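Local atomic coordinates of putative branched-chain amino acid transport system substrate-binding protein (Rhodopseudomonas palustris, PDB entry 3TX6), a protein that binds the aromatic acid 3-(4-hydroxyphenyl)pyruvic acid and probably serves as the periplasmic solute-binding component of an ABC transporter. Residues A[102-107]-A[339-344]; A[117-122]-A[145-150]; A[153-158]-A[162-167]; A[170-175]-A[196-201]. All coordinates share one frame; numbering follows the deposited sequence.

How the interactions relate
Interactions 2 and 4 are buried and line the ligand pocket, whereas interactions 1 and 3 are only partly buried. The outermost is interaction 3, whose centre lies about 22 Å from that of the chain. Shared elements tie the set together: helix 146-161 serves interactions 2 and 3, strand 165-172 serves interactions 3 and 4, and the segments of interactions 1 and 2 pack on each other. Salt bridges from two aspartates of 145-150 to two arginines of 170-175 join interactions 2 and 4. Chemistry follows place: aliphatic packing dominates interaction 3, a tyrosine-to-backbone bond marks interaction 1, and the pocket contacts add an aromatic face and hydrogen bonds to the ligand carboxylate.

Interaction 1: residues A[102-107]-A[339-344]; sequences LPITPE and DRYGLD
Arg340 and Tyr341 carry the 339-344 side of this contact, meeting Ile104 and Leu102. Just before them, Asp339 shapes the turn: its OD1 accepts from the backbone N of Tyr341 at 3.2 Å and from Gly342 N at 2.9 Å, an Asx turn and Asx motif in which both donors reach the oxygen from the same face of the carboxylate.

Arg340 contributes its aliphatic root. Its CB lies 3.7 Å from Ile104 CD1, Ile104 CG2 is 3.8 Å from Arg340 CG, and the two side chains cross at about a right angle. Bends at chi2 and chi3 then lead the guanidinium away to the backbone oxygens of Thr336 and Ser112.

Tyr341 reaches furthest across. With CG beside the backbone N (chi1 -78°), the ring extends toward 102-107, and its OH donates to Leu102 O at 2.7 Å. The C=O...donor angle is 133°, and the donor is tilted 27° from the carbonyl plane. Ile104 CD1 approaches the same ring obliquely, 3.9 Å from Tyr341 CE1.

In this two-lobed periplasmic binding protein fold, 339-344 belongs to the connection that leads into strand 349-354. It runs beside strand 112-114, where Arg340 pairs through its backbone with Ala114, while Leu102 packs against helix 79-92.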
# COMPACT_ATOMS: atom_id res chain seq x y z
N LEU A 102 4.34 6.73 0.13
CA LEU A 102 4.61 8.07 0.55
C LEU A 102 5.64 8.63 -0.43
O LEU A 102 6.35 7.86 -1.11
CB LEU A 102 5.19 8.07 1.98
CG LEU A 102 6.63 7.66 2.18
CD1 LEU A 102 7.16 8.18 3.51
CD2 LEU A 102 6.71 6.14 2.07
N PRO A 103 5.70 9.96 -0.50
CA PRO A 103 6.77 10.59 -1.24
C PRO A 103 8.11 10.36 -0.51
O PRO A 103 8.32 10.90 0.60
CB PRO A 103 6.39 12.08 -1.23
CG PRO A 103 4.98 12.14 -0.73
CD PRO A 103 4.79 10.95 0.12
N ILE A 104 8.97 9.54 -1.10
CA ILE A 104 10.26 9.19 -0.47
C ILE A 104 11.28 10.14 -1.05
O ILE A 104 11.93 9.83 -2.04
CB ILE A 104 10.68 7.67 -0.60
CG1 ILE A 104 9.65 6.77 0.06
CG2 ILE A 104 11.98 7.41 0.18
CD1 ILE A 104 9.95 5.28 0.08
N THR A 105 11.36 11.33 -0.44
CA THR A 105 12.27 12.40 -0.76
C THR A 105 13.70 12.08 -0.31
O THR A 105 13.95 11.19 0.49
CB THR A 105 11.85 13.67 -0.02
OG1 THR A 105 11.86 13.43 1.40
CG2 THR A 105 10.48 14.13 -0.47
N PRO A 106 14.67 12.83 -0.83
CA PRO A 106 16.03 12.58 -0.39
C PRO A 106 16.21 12.60 1.15
O PRO A 106 16.99 11.85 1.68
CB PRO A 106 16.81 13.70 -1.09
CG PRO A 106 16.04 13.91 -2.37
CD PRO A 106 14.62 13.81 -1.93
N GLU A 107 15.44 13.43 1.84
CA GLU A 107 15.45 13.51 3.30
C GLU A 107 14.94 12.24 4.03
O GLU A 107 15.31 11.96 5.18
CB GLU A 107 14.58 14.70 3.70
CG GLU A 107 14.79 15.16 5.13
CD GLU A 107 16.23 15.61 5.38
OE1 GLU A 107 16.96 15.91 4.40
OE2 GLU A 107 16.63 15.64 6.57
N ASP A 339 16.35 3.89 -5.14
CA ASP A 339 15.06 3.30 -5.44
C ASP A 339 14.55 2.62 -4.17
O ASP A 339 14.97 1.51 -3.84
CB ASP A 339 15.16 2.27 -6.56
CG ASP A 339 13.84 1.64 -6.89
OD1 ASP A 339 12.80 2.01 -6.28
OD2 ASP A 339 13.83 0.83 -7.86
N ARG A 340 13.64 3.30 -3.47
CA ARG A 340 13.22 2.86 -2.15
C ARG A 340 11.91 2.12 -2.18
O ARG A 340 11.36 1.77 -1.16
CB ARG A 340 13.14 4.06 -1.21
CG ARG A 340 14.41 4.88 -1.20
CD ARG A 340 15.64 4.04 -0.89
NE ARG A 340 15.64 3.61 0.48
CZ ARG A 340 16.51 2.81 1.04
NH1 ARG A 340 17.38 2.14 0.31
NH2 ARG A 340 16.47 2.64 2.35
N TYR A 341 11.43 1.84 -3.39
CA TYR A 341 10.28 0.94 -3.60
C TYR A 341 10.72 -0.43 -4.19
O TYR A 341 10.25 -1.47 -3.76
CB TYR A 341 9.32 1.59 -4.56
CG TYR A 341 8.46 2.66 -3.95
CD1 TYR A 341 8.86 3.98 -3.90
CD2 TYR A 341 7.23 2.32 -3.41
CE1 TYR A 341 8.00 4.97 -3.34
CE2 TYR A 341 6.37 3.27 -2.89
CZ TYR A 341 6.74 4.60 -2.85
OH TYR A 341 5.87 5.53 -2.31
N GLY A 342 11.57 -0.44 -5.20
CA GLY A 342 12.24 -1.65 -5.61
C GLY A 342 11.47 -2.63 -6.44
O GLY A 342 11.82 -3.80 -6.45
N LEU A 343 10.37 -2.17 -7.04
CA LEU A 343 9.41 -3.04 -7.67
C LEU A 343 9.33 -2.85 -9.18
O LEU A 343 9.74 -1.81 -9.73
CB LEU A 343 8.02 -2.80 -7.04
CG LEU A 343 7.85 -3.31 -5.60
CD1 LEU A 343 6.51 -2.85 -4.98
CD2 LEU A 343 8.04 -4.85 -5.55
N ASP A 344 8.79 -3.89 -9.83
CA ASP A 344 8.62 -3.91 -11.26
C ASP A 344 7.23 -4.47 -11.62
O ASP A 344 6.34 -4.51 -10.76
CB ASP A 344 9.80 -4.62 -11.93
CG ASP A 344 9.87 -6.16 -11.68
OD1 ASP A 344 8.90 -6.77 -11.25
OD2 ASP A 344 10.93 -6.75 -11.99

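Interaction 2: residues A[117-122]-A[145-150]; sequences QPIPIM and DSYGDL. With ENO (3-(4-hydroxy-phenyl)pyruvic acid), chain D.
Ile119 packs against Leu150 and Tyr147, bringing together the N-terminal parts of helices 119-130 and 146-161 beside the ligand cleft of the periplasmic binding protein fold. The apolar contacts come first. Ile119 CG1 lies 4.2 Å from Leu150 CB, while its other branch, CG2, rests 3.7 Å from the backbone oxygen of Leu150. The CD1 tip approaches the Tyr147 ring obliquely, 4.4 Å from its CE1.

Aromatic packing then links this contact to the ligand. With CG anti to the backbone N (chi1 -178°), Tyr147 lays one ring face along the pyruvate part of 3-(4-hydroxyphenyl)pyruvic acid. Ligand C2 stands 3.6 Å above the ring plane, offset toward the rim. An edge-to-face contact with Trp151 probably confines the tyrosine further.

Polar bonds finish the helix start and hold the ring's far end. Asp145 occupies the N-cap position, and its OD1 takes weak bonds from the backbone N of Tyr147 and of Gly148. The hydroxyl of Tyr147 is hydrogen-bonded with Thr222 OG1, a tie that would help to fix the ring's position.

Beyond the pyruvate, the phenol oxygen of Tyr147 also comes against the ligand's own ring, OH to C5, at 3.5 Å.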
# COMPACT_ATOMS: atom_id res chain seq x y z
N GLN A 117 3.10 -0.67 -3.80
CA GLN A 117 3.51 -0.31 -5.10
C GLN A 117 3.56 1.23 -5.26
O GLN A 117 2.66 1.92 -4.81
CB GLN A 117 2.57 -0.88 -6.15
CG GLN A 117 2.57 -2.42 -6.21
CD GLN A 117 1.75 -3.10 -5.13
OE1 GLN A 117 1.08 -2.44 -4.34
NE2 GLN A 117 1.76 -4.45 -5.13
N PRO A 118 4.63 1.75 -5.90
CA PRO A 118 4.69 3.17 -6.16
C PRO A 118 3.62 3.61 -7.10
O PRO A 118 3.19 2.85 -7.99
CB PRO A 118 6.10 3.36 -6.73
CG PRO A 118 6.45 2.08 -7.36
CD PRO A 118 5.76 1.02 -6.50
N ILE A 119 3.12 4.81 -6.88
CA ILE A 119 2.04 5.32 -7.71
C ILE A 119 2.29 5.19 -9.22
O ILE A 119 1.38 4.77 -9.90
CB ILE A 119 1.65 6.75 -7.30
CG1 ILE A 119 0.63 6.75 -6.15
CG2 ILE A 119 1.04 7.56 -8.46
CD1 ILE A 119 1.09 6.06 -4.90
N PRO A 120 3.52 5.47 -9.73
CA PRO A 120 3.67 5.38 -11.20
C PRO A 120 3.48 4.00 -11.76
O PRO A 120 3.03 3.88 -12.90
CB PRO A 120 5.06 5.97 -11.46
CG PRO A 120 5.19 6.98 -10.34
CD PRO A 120 4.59 6.28 -9.14
N ILE A 121 3.80 2.95 -11.01
CA ILE A 121 3.57 1.60 -11.49
C ILE A 121 2.07 1.34 -11.60
O ILE A 121 1.58 0.76 -12.58
CB ILE A 121 4.31 0.53 -10.63
CG1 ILE A 121 5.86 0.61 -10.83
CG2 ILE A 121 3.73 -0.86 -10.84
CD1 ILE A 121 6.68 -0.39 -9.98
N MSE A 122 1.31 1.82 -10.63
CA MSE A 122 -0.13 1.62 -10.61
C MSE A 122 -0.83 2.50 -11.63
O MSE A 122 -1.75 2.05 -12.33
CB MSE A 122 -0.65 1.75 -9.16
CG MSE A 122 0.05 0.75 -8.19
SE MSE A 122 0.19 -1.03 -8.89
CE MSE A 122 -0.73 -2.06 -7.50
N ASP A 145 -4.71 15.95 -0.29
CA ASP A 145 -3.47 15.80 0.52
C ASP A 145 -2.40 15.07 -0.32
O ASP A 145 -2.61 14.86 -1.50
CB ASP A 145 -3.77 15.14 1.87
CG ASP A 145 -4.12 13.64 1.77
OD1 ASP A 145 -3.95 13.02 0.73
OD2 ASP A 145 -4.64 13.11 2.76
N SER A 146 -1.28 14.69 0.30
CA SER A 146 -0.12 14.16 -0.43
C SER A 146 -0.48 12.94 -1.28
O SER A 146 -0.02 12.82 -2.42
CB SER A 146 1.03 13.84 0.53
OG SER A 146 0.62 12.97 1.57
N TYR A 147 -1.31 12.04 -0.76
CA TYR A 147 -1.71 10.85 -1.52
C TYR A 147 -2.49 11.26 -2.77
O TYR A 147 -2.21 10.76 -3.88
CB TYR A 147 -2.56 9.89 -0.66
CG TYR A 147 -2.98 8.61 -1.39
CD1 TYR A 147 -2.07 7.56 -1.59
CD2 TYR A 147 -4.27 8.47 -1.91
CE1 TYR A 147 -2.45 6.41 -2.26
CE2 TYR A 147 -4.65 7.30 -2.57
CZ TYR A 147 -3.74 6.29 -2.78
OH TYR A 147 -4.06 5.11 -3.42
N GLY A 148 -3.49 12.12 -2.61
CA GLY A 148 -4.22 12.61 -3.79
C GLY A 148 -3.37 13.40 -4.78
O GLY A 148 -3.59 13.32 -5.97
N ASP A 149 -2.37 14.13 -4.27
CA ASP A 149 -1.42 14.84 -5.10
C ASP A 149 -0.53 13.88 -5.87
O ASP A 149 -0.30 14.08 -7.08
CB ASP A 149 -0.50 15.72 -4.22
CG ASP A 149 -1.22 16.95 -3.61
OD1 ASP A 149 -2.36 17.27 -4.02
OD2 ASP A 149 -0.64 17.59 -2.69
N LEU A 150 0.01 12.87 -5.21
CA LEU A 150 0.88 11.93 -5.94
C LEU A 150 0.10 11.35 -7.14
O LEU A 150 0.63 11.23 -8.24
CB LEU A 150 1.33 10.77 -5.09
CG LEU A 150 2.39 11.02 -4.04
CD1 LEU A 150 2.40 9.89 -3.00
CD2 LEU A 150 3.74 11.16 -4.74
O4 ENO D . -1.62 5.56 1.31
C9 ENO D . -2.30 2.22 1.28
C8 ENO D . -1.68 1.09 0.79
C7 ENO D . -1.63 0.83 -0.59
C6 ENO D . -2.15 1.78 -1.45
C5 ENO D . -2.79 2.91 -0.97
C4 ENO D . -2.87 3.15 0.41
O3 ENO D . -0.97 -0.31 -1.03
C3 ENO D . -3.62 4.34 0.95
C2 ENO D . -2.87 5.56 1.31
C1 ENO D . -3.64 6.71 1.76
O2 ENO D . -3.01 7.73 2.12
O1 ENO D . -4.90 6.67 1.79

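Interaction 3: residues A[153-158]-A[162-167]; sequences NDLKKQ and MGLKIV
The flat groups are the amide of Gln158, whose chain runs alongside Met162, and the carboxylate of Asp154; Gln158 NE2 donates to Asp154 OD1 at 2.9 Å. That oxygen accepts through its syn lone pair, and it sits 17° out of the amide plane. NE2 also binds Pro120 O, so one amide nitrogen serves two acceptors. The other carboxylate oxygen, Asp154 OD2, bonds to Tyr127 OH.

Nearer the backbone, Gln158 CG touches the selenium of selenomethionine Met162, SE, at 3.9 Å, the two side chains lying side by side and pointing the same way. Their backbones are joined as well, though only weakly: Met162 N to Gln158 O is 3.2 Å with an N-H...acceptor angle of 121°. This falls where the helix ends in a Schellman motif, with Gly163 leaving helical geometry at positive phi.

Past the turn, the contact becomes apolar. Leu155, with CG anti to the backbone N (chi1 180°), sends CD1 to within 4.2 Å of Leu164 CD1, the side chains meeting at about a right angle. Ile166 CD1 is wedged between two helix residues, 4.0 Å from Leu155 CG and 3.7 Å from Lys156 CA.

Together these contacts fasten helix 146-161 to the strand that follows it, in the beta-alpha-beta unit of strand 137-143, helix 146-161 and strand 165-172. Leu155 and Ile166 also both pack on Val138 of the first strand, while helix 119-130 flanks Gln158 and Met162.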
# COMPACT_ATOMS: atom_id res chain seq x y z
N ASN A 153 -0.63 14.11 -9.84
CA ASN A 153 0.58 14.47 -10.55
C ASN A 153 0.98 13.39 -11.56
O ASN A 153 1.47 13.70 -12.66
CB ASN A 153 1.72 14.71 -9.59
CG ASN A 153 1.53 15.95 -8.76
OD1 ASN A 153 0.67 16.79 -9.04
ND2 ASN A 153 2.37 16.07 -7.73
N ASP A 154 0.76 12.14 -11.18
CA ASP A 154 1.07 11.02 -12.06
C ASP A 154 0.12 11.01 -13.27
O ASP A 154 0.55 10.75 -14.41
CB ASP A 154 1.00 9.69 -11.29
CG ASP A 154 1.37 8.49 -12.16
OD1 ASP A 154 2.56 8.39 -12.49
OD2 ASP A 154 0.46 7.69 -12.54
N LEU A 155 -1.17 11.29 -13.05
CA LEU A 155 -2.12 11.36 -14.16
C LEU A 155 -1.69 12.44 -15.15
O LEU A 155 -1.75 12.26 -16.37
CB LEU A 155 -3.53 11.64 -13.65
CG LEU A 155 -4.68 11.75 -14.64
CD1 LEU A 155 -4.93 10.48 -15.43
CD2 LEU A 155 -5.97 12.21 -13.93
N LYS A 156 -1.20 13.56 -14.63
CA LYS A 156 -0.86 14.70 -15.44
C LYS A 156 0.44 14.38 -16.19
O LYS A 156 0.54 14.65 -17.38
CB LYS A 156 -0.65 15.90 -14.54
CG LYS A 156 -0.97 17.28 -15.10
CD LYS A 156 -1.04 18.26 -13.93
CE LYS A 156 0.33 18.55 -13.32
NZ LYS A 156 0.40 18.70 -11.84
N LYS A 157 1.42 13.78 -15.51
CA LYS A 157 2.74 13.60 -16.13
C LYS A 157 2.75 12.36 -17.04
O LYS A 157 2.99 12.45 -18.24
CB LYS A 157 3.83 13.56 -15.06
CG LYS A 157 5.23 13.23 -15.58
CD LYS A 157 6.26 13.18 -14.44
CE LYS A 157 7.65 12.78 -14.95
NZ LYS A 157 8.66 12.54 -13.88
N GLN A 158 2.45 11.23 -16.45
CA GLN A 158 2.49 9.98 -17.15
C GLN A 158 1.25 9.81 -18.02
O GLN A 158 1.31 9.38 -19.20
CB GLN A 158 2.66 8.83 -16.12
CG GLN A 158 2.69 7.49 -16.78
CD GLN A 158 3.08 6.35 -15.90
OE1 GLN A 158 3.61 5.35 -16.42
NE2 GLN A 158 2.84 6.45 -14.58
N MSE A 162 0.53 9.51 -22.32
CA MSE A 162 -0.00 8.31 -22.96
C MSE A 162 -1.21 8.58 -23.83
O MSE A 162 -1.75 7.66 -24.45
CB MSE A 162 -0.24 7.22 -21.94
CG MSE A 162 1.12 6.68 -21.45
SE MSE A 162 0.87 5.71 -19.78
CE MSE A 162 -0.32 4.54 -20.79
N GLY A 163 -1.60 9.85 -23.95
CA GLY A 163 -2.72 10.24 -24.79
C GLY A 163 -4.00 10.53 -24.03
O GLY A 163 -5.09 10.41 -24.57
N LEU A 164 -3.87 10.93 -22.78
CA LEU A 164 -5.04 11.29 -21.99
C LEU A 164 -5.08 12.82 -21.88
O LEU A 164 -4.06 13.48 -21.73
CB LEU A 164 -4.98 10.62 -20.60
CG LEU A 164 -4.98 9.10 -20.56
CD1 LEU A 164 -4.61 8.64 -19.15
CD2 LEU A 164 -6.37 8.56 -20.95
N LYS A 165 -6.28 13.38 -21.99
CA LYS A 165 -6.51 14.81 -21.78
C LYS A 165 -7.31 14.96 -20.50
O LYS A 165 -8.42 14.43 -20.40
CB LYS A 165 -7.29 15.44 -22.95
CG LYS A 165 -7.43 16.96 -22.87
CD LYS A 165 -8.31 17.52 -24.01
CE LYS A 165 -8.62 19.01 -23.84
NZ LYS A 165 -9.96 19.35 -24.39
N ILE A 166 -6.76 15.68 -19.53
CA ILE A 166 -7.47 15.92 -18.28
C ILE A 166 -8.43 17.08 -18.44
O ILE A 166 -8.02 18.20 -18.74
CB ILE A 166 -6.51 16.24 -17.14
CG1 ILE A 166 -5.55 15.07 -16.90
CG2 ILE A 166 -7.29 16.54 -15.87
CD1 ILE A 166 -4.40 15.46 -15.99
N VAL A 167 -9.72 16.78 -18.29
CA VAL A 167 -10.76 17.79 -18.50
C VAL A 167 -11.44 18.26 -17.23
O VAL A 167 -12.28 19.17 -17.26
CB VAL A 167 -11.81 17.30 -19.54
CG1 VAL A 167 -11.11 17.00 -20.86
CG2 VAL A 167 -12.60 16.09 -19.02

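Interaction 4: residues A[170-175]-A[196-201]; sequences ERFARP and VGASGT. With ENO (3-(4-hydroxy-phenyl)pyruvic acid), chain D.
Phe172 overlaps Ala198 through its CZ atom, which meets Ala198 CB at 3.8 Å in an oblique approach. The phenyl CG sits between the backbone N and the carbonyl carbon (chi1 64°), which directs the ring over toward 196-201.

Beyond this apolar contact, Arg174 and Ser199 converge on the carboxylate of 3-(4-hydroxyphenyl)pyruvic acid. The arginine chain is extended from CG to NE and presents the guanidinium edge to the anion, with ligand C1 in the guanidinium plane. Its NH1 donates to ligand O2 at 2.7 Å, and NH2 to ligand O1 at 2.9 Å; N-H...acceptor angles of 153° and 158° show both bonds to be fairly straight. Ser199 OG adds a third bond, donating to the same O1 at 2.7 Å. A carboxylate gripped in this way is probably held as the anion. In the second shell, Asp145 OD2 salt-bridges Arg174 NE, and Tyr143 OH bonds to Ser199 OG, which probably helps to position both ligand-binding groups.

Both segments lie at the ends of parallel strands, 165-172 and 193-197, with strand 137-143 running between them in the sheet. Phe172 also meets Tyr143 of that strand edge-to-face, and helices 180-189 and 200-213 pack against its ring.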
# COMPACT_ATOMS: atom_id res chain seq x y z
N GLU A 170 -11.06 17.43 -9.40
CA GLU A 170 -11.76 17.75 -8.16
C GLU A 170 -11.11 17.02 -7.00
O GLU A 170 -10.60 15.89 -7.15
CB GLU A 170 -13.22 17.32 -8.28
CG GLU A 170 -14.00 18.04 -9.41
CD GLU A 170 -14.30 19.49 -9.06
OE1 GLU A 170 -14.58 19.76 -7.86
OE2 GLU A 170 -14.26 20.34 -9.97
N ARG A 171 -11.15 17.67 -5.85
CA ARG A 171 -10.62 17.13 -4.60
C ARG A 171 -11.68 17.03 -3.50
O ARG A 171 -12.66 17.76 -3.51
CB ARG A 171 -9.43 17.97 -4.14
CG ARG A 171 -8.29 18.10 -5.18
CD ARG A 171 -7.62 16.79 -5.61
NE ARG A 171 -6.42 17.10 -6.41
CZ ARG A 171 -5.15 17.04 -6.01
NH1 ARG A 171 -4.81 16.58 -4.78
NH2 ARG A 171 -4.20 17.45 -6.83
N PHE A 172 -11.44 16.14 -2.55
CA PHE A 172 -12.26 16.08 -1.31
C PHE A 172 -11.32 15.71 -0.18
O PHE A 172 -10.23 15.19 -0.47
CB PHE A 172 -13.44 15.12 -1.43
CG PHE A 172 -13.09 13.67 -1.61
CD1 PHE A 172 -12.64 13.18 -2.82
CD2 PHE A 172 -13.31 12.75 -0.58
CE1 PHE A 172 -12.41 11.82 -3.01
CE2 PHE A 172 -13.07 11.40 -0.76
CZ PHE A 172 -12.64 10.92 -1.98
N ALA A 173 -11.74 16.02 1.05
CA ALA A 173 -11.01 15.63 2.26
C ALA A 173 -11.44 14.25 2.78
O ALA A 173 -12.60 13.83 2.59
CB ALA A 173 -11.16 16.68 3.34
N ARG A 174 -10.46 13.53 3.37
CA ARG A 174 -10.69 12.17 3.88
C ARG A 174 -11.99 12.03 4.68
O ARG A 174 -12.72 11.05 4.50
CB ARG A 174 -9.51 11.68 4.74
CG ARG A 174 -8.27 11.41 3.92
CD ARG A 174 -7.04 11.09 4.78
NE ARG A 174 -5.89 11.04 3.88
CZ ARG A 174 -5.39 9.93 3.34
NH1 ARG A 174 -4.40 10.04 2.49
NH2 ARG A 174 -5.87 8.71 3.65
N PRO A 175 -12.26 12.97 5.59
CA PRO A 175 -13.46 12.85 6.43
C PRO A 175 -14.82 13.15 5.78
O PRO A 175 -15.84 13.04 6.44
CB PRO A 175 -13.20 13.86 7.54
CG PRO A 175 -11.79 14.25 7.47
CD PRO A 175 -11.39 14.08 6.04
N VAL A 196 -10.30 7.74 -9.64
CA VAL A 196 -10.58 8.10 -8.24
C VAL A 196 -9.29 7.88 -7.45
O VAL A 196 -8.78 6.77 -7.45
CB VAL A 196 -11.71 7.23 -7.66
CG1 VAL A 196 -11.91 7.54 -6.20
CG2 VAL A 196 -13.01 7.40 -8.45
N GLY A 197 -8.76 8.94 -6.81
CA GLY A 197 -7.51 8.91 -5.97
C GLY A 197 -7.82 8.94 -4.47
O GLY A 197 -7.76 9.97 -3.79
N ALA A 198 -8.20 7.78 -3.95
CA ALA A 198 -8.63 7.71 -2.58
C ALA A 198 -8.34 6.28 -2.10
O ALA A 198 -7.64 5.52 -2.77
CB ALA A 198 -10.10 8.10 -2.49
N SER A 199 -8.87 5.92 -0.93
CA SER A 199 -8.58 4.62 -0.32
C SER A 199 -9.71 4.28 0.63
O SER A 199 -10.45 5.15 1.06
CB SER A 199 -7.27 4.66 0.44
OG SER A 199 -7.32 5.60 1.50
N GLY A 200 -9.83 2.99 0.91
CA GLY A 200 -10.81 2.47 1.84
C GLY A 200 -12.21 2.87 1.52
O GLY A 200 -12.65 2.79 0.35
N THR A 201 -12.93 3.28 2.56
CA THR A 201 -14.37 3.50 2.43
C THR A 201 -14.57 4.73 1.54
O THR A 201 -15.45 4.74 0.71
CB THR A 201 -15.08 3.58 3.82
OG1 THR A 201 -14.53 4.63 4.61
CG2 THR A 201 -14.90 2.27 4.53
O4 ENO D . -1.62 5.56 1.31
C9 ENO D . -2.30 2.22 1.28
C8 ENO D . -1.68 1.09 0.79
C7 ENO D . -1.63 0.83 -0.59
C6 ENO D . -2.15 1.78 -1.45
C5 ENO D . -2.79 2.91 -0.97
C4 ENO D . -2.87 3.15 0.41
O3 ENO D . -0.97 -0.31 -1.03
C3 ENO D . -3.62 4.34 0.95
C2 ENO D . -2.87 5.56 1.31
C1 ENO D . -3.64 6.71 1.76
O2 ENO D . -3.01 7.73 2.12
O1 ENO D . -4.90 6.67 1.79